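Local coordinates for Fe-regulated protein B (Neisseria meningitidis, PDB 4AIP), which probably imports iron across the meningococcal outer membrane as a TonB-dependent transporter, at residues Glu324-Asn329 with Ala364-Asp369. Residues are numbered along the deposited sequence; the frame is centred on the assembly and turned at random.
Sequences EKLDAN and ANFNFD
Leu326 and Phe368 lie side by side as a non-hydrogen-bonded pair in two antiparallel neighbouring strands of the transmembrane beta-barrel, a worked example of how a TonB-dependent transporter gives its wall an apolar face and a polar one. The apolar face carries Leu326, Ala328, Phe366 and Phe368, consistent with the lipid-facing surface; the polar face carries Lys325, Asp327, Asn329, Asn365, Asn367 and Asp369 and probably looks to the lumen, where Asn365 touches Asn123 in the plug domain.

Backbone bonds clamp the strands: Asp327 N gives a straight bond of 2.8 Å to Asn367 O, and Asp369 N reaches Lys325 O at the same length. The return bond from Asn367 N to Asp327 O is bent and weak. Where strand 325-339 begins, a classic beta bulge sets both Glu324 and Lys325 against Asp369, whose carbonyl O accepts Glu324 N at 3.0 Å and, weakly, Lys325 N.

On the apolar face, Leu326 packs on Phe368. With CG anti to the backbone N (chi1 163°), its CD1 leans across to the partner strand and sits over one face of the Phe368 ring, near the rim; Tyr380 of strand 376-390 also meets that ring, nearly parallel. Phe366, more exposed, has Ala328 CB over one face in a similar CH-pi contact and touches Ile382.

On the polar face Asn329, Asn365 and Asp369 are buried, whereas Lys325 and Asp327 are partly exposed; Lys325 NZ stays 5.2 Å from Asp369 OD2. Both carboxylate oxygens of Asp369 have polar partners beyond this strand pair, OD1 in a salt bridge with Lys379, and Lys325 CD adds a contact of 3.6 Å to Asp369 OD2.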
ATOM      1  N   GLU B 324      16.545  16.409  41.413  1.00 37.52           N
ATOM      2  CA  GLU B 324      17.323  15.183  41.198  1.00 39.95           C
ATOM      3  C   GLU B 324      16.860  14.322  39.997  1.00 40.79           C
ATOM      4  O   GLU B 324      17.625  13.493  39.503  1.00 41.92           O
ATOM      5  CB  GLU B 324      17.540  14.371  42.501  1.00 39.44           C
ATOM      6  CG  GLU B 324      16.350  13.597  42.987  1.00 39.73           C
ATOM      7  CD  GLU B 324      16.751  12.299  43.657  1.00 40.32           C
ATOM      8  OE1 GLU B 324      17.743  12.297  44.420  1.00 41.78           O
ATOM      9  OE2 GLU B 324      16.065  11.285  43.417  1.00 37.06           O
ATOM     10  N   LYS B 325      15.614  14.515  39.563  1.00 42.06           N
ATOM     11  CA  LYS B 325      15.120  13.961  38.322  1.00 43.00           C
ATOM     12  C   LYS B 325      13.926  14.744  37.823  1.00 42.16           C
ATOM     13  O   LYS B 325      13.078  15.168  38.579  1.00 43.12           O
ATOM     14  CB  LYS B 325      14.760  12.485  38.458  1.00 43.81           C
ATOM     15  CG  LYS B 325      13.714  12.050  37.474  1.00 47.19           C
ATOM     16  CD  LYS B 325      13.167  10.709  37.792  1.00 52.56           C
ATOM     17  CE  LYS B 325      14.071   9.675  37.209  1.00 56.52           C
ATOM     18  NZ  LYS B 325      13.230   8.546  36.797  1.00 57.52           N
ATOM     19  N   LEU B 326      13.875  14.898  36.520  1.00 40.47           N
ATOM     20  CA  LEU B 326      12.797  15.536  35.837  1.00 37.38           C
ATOM     21  C   LEU B 326      12.390  14.656  34.664  1.00 33.61           C
ATOM     22  O   LEU B 326      13.241  14.137  33.953  1.00 35.00           O
ATOM     23  CB  LEU B 326      13.272  16.897  35.357  1.00 38.58           C
ATOM     24  CG  LEU B 326      12.496  17.640  34.285  1.00 39.48           C
ATOM     25  CD1 LEU B 326      11.128  17.846  34.727  1.00 41.00           C
ATOM     26  CD2 LEU B 326      13.110  18.983  34.044  1.00 42.34           C
ATOM     27  N   ASP B 327      11.084  14.495  34.484  1.00 24.96           N
ATOM     28  CA  ASP B 327      10.515  13.821  33.324  1.00 20.18           C
ATOM     29  C   ASP B 327       9.500  14.691  32.716  1.00 17.94           C
ATOM     30  O   ASP B 327       8.610  15.216  33.438  1.00 18.16           O
ATOM     31  CB  ASP B 327       9.776  12.584  33.757  1.00 20.21           C
ATOM     32  CG  ASP B 327      10.683  11.466  33.895  1.00 23.05           C
ATOM     33  OD1 ASP B 327      11.756  11.644  34.528  1.00 25.07           O
ATOM     34  OD2 ASP B 327      10.353  10.388  33.353  1.00 25.47           O
ATOM     35  N   ALA B 328       9.570  14.786  31.396  1.00 13.82           N
ATOM     36  CA  ALA B 328       8.581  15.556  30.720  1.00 12.49           C
ATOM     37  C   ALA B 328       8.303  14.873  29.394  1.00 10.72           C
ATOM     38  O   ALA B 328       9.108  14.050  28.941  1.00  9.95           O
ATOM     39  CB  ALA B 328       9.053  16.992  30.553  1.00 13.76           C
ATOM     40  N   ASN B 329       7.204  15.271  28.771  1.00  9.18           N
ATOM     41  CA  ASN B 329       6.526  14.521  27.726  1.00 11.62           C
ATOM     42  C   ASN B 329       5.654  15.670  27.127  1.00 10.68           C
ATOM     43  O   ASN B 329       5.072  16.457  27.877  1.00  7.20           O
ATOM     44  CB  ASN B 329       5.642  13.463  28.457  1.00 14.50           C
ATOM     45  CG  ASN B 329       4.727  12.736  27.572  1.00 18.10           C
ATOM     46  OD1 ASN B 329       5.050  12.463  26.461  1.00 25.22           O
ATOM     47  ND2 ASN B 329       3.616  12.328  28.071  1.00 21.53           N
ATOM     48  N   ALA B 364       0.707  17.493  27.656  1.00  7.32           N
ATOM     49  CA  ALA B 364       2.067  17.564  28.174  1.00  9.74           C
ATOM     50  C   ALA B 364       2.064  17.231  29.637  1.00 10.31           C
ATOM     51  O   ALA B 364       1.105  17.554  30.369  1.00 12.00           O
ATOM     52  CB  ALA B 364       2.620  19.012  28.002  1.00 12.59           C
ATOM     53  N   ASN B 365       3.153  16.659  30.094  1.00 10.01           N
ATOM     54  CA  ASN B 365       3.285  16.369  31.511  1.00 11.78           C
ATOM     55  C   ASN B 365       4.639  16.770  32.002  1.00 11.75           C
ATOM     56  O   ASN B 365       5.614  16.535  31.330  1.00 10.74           O
ATOM     57  CB  ASN B 365       3.158  14.877  31.717  1.00 14.54           C
ATOM     58  CG  ASN B 365       1.835  14.374  31.271  1.00 17.09           C
ATOM     59  OD1 ASN B 365       0.821  14.666  31.900  1.00 19.56           O
ATOM     60  ND2 ASN B 365       1.817  13.644  30.166  1.00 19.18           N
ATOM     61  N   PHE B 366       4.721  17.376  33.177  1.00 11.56           N
ATOM     62  CA  PHE B 366       6.012  17.600  33.772  1.00 11.76           C
ATOM     63  C   PHE B 366       6.080  17.035  35.156  1.00 11.38           C
ATOM     64  O   PHE B 366       5.191  17.236  35.970  1.00 10.33           O
ATOM     65  CB  PHE B 366       6.219  19.102  33.923  1.00 15.13           C
ATOM     66  CG  PHE B 366       6.619  19.760  32.670  1.00 18.44           C
ATOM     67  CD1 PHE B 366       5.682  20.087  31.688  1.00 20.88           C
ATOM     68  CD2 PHE B 366       7.958  20.059  32.469  1.00 20.73           C
ATOM     69  CE1 PHE B 366       6.104  20.739  30.484  1.00 22.18           C
ATOM     70  CE2 PHE B 366       8.401  20.673  31.286  1.00 21.71           C
ATOM     71  CZ  PHE B 366       7.475  21.025  30.287  1.00 21.41           C
ATOM     72  N   ASN B 367       7.216  16.478  35.489  1.00 12.51           N
ATOM     73  CA  ASN B 367       7.298  15.743  36.706  1.00 14.13           C
ATOM     74  C   ASN B 367       8.665  15.900  37.285  1.00 14.20           C
ATOM     75  O   ASN B 367       9.627  15.607  36.592  1.00 13.49           O
ATOM     76  CB  ASN B 367       7.164  14.299  36.301  1.00 16.60           C
ATOM     77  CG  ASN B 367       6.673  13.516  37.371  1.00 22.49           C
ATOM     78  OD1 ASN B 367       5.470  13.541  37.599  1.00 25.30           O
ATOM     79  ND2 ASN B 367       7.568  12.864  38.139  1.00 25.11           N
ATOM     80  N   PHE B 368       8.754  16.324  38.545  1.00 14.73           N
ATOM     81  CA  PHE B 368      10.017  16.620  39.176  1.00 15.51           C
ATOM     82  C   PHE B 368      10.088  15.844  40.419  1.00 15.61           C
ATOM     83  O   PHE B 368       9.135  15.772  41.160  1.00 16.23           O
ATOM     84  CB  PHE B 368      10.128  18.122  39.589  1.00 17.25           C
ATOM     85  CG  PHE B 368       9.805  19.129  38.480  1.00 19.77           C
ATOM     86  CD1 PHE B 368       8.485  19.348  38.085  1.00 20.43           C
ATOM     87  CD2 PHE B 368      10.821  19.868  37.855  1.00 21.00           C
ATOM     88  CE1 PHE B 368       8.172  20.265  37.112  1.00 20.30           C
ATOM     89  CE2 PHE B 368      10.500  20.783  36.833  1.00 20.34           C
ATOM     90  CZ  PHE B 368       9.175  20.993  36.484  1.00 20.34           C
ATOM     91  N   ASP B 369      11.260  15.325  40.695  1.00 16.85           N
ATOM     92  CA  ASP B 369      11.539  14.677  41.961  1.00 18.40           C
ATOM     93  C   ASP B 369      12.633  15.487  42.680  1.00 19.42           C
ATOM     94  O   ASP B 369      13.709  15.699  42.169  1.00 18.04           O
ATOM     95  CB  ASP B 369      12.034  13.220  41.748  1.00 19.16           C
ATOM     96  CG  ASP B 369      10.947  12.268  41.163  1.00 20.73           C
ATOM     97  OD1 ASP B 369       9.765  12.666  41.009  1.00 21.15           O
ATOM     98  OD2 ASP B 369      11.286  11.102  40.834  1.00 20.05           O
TER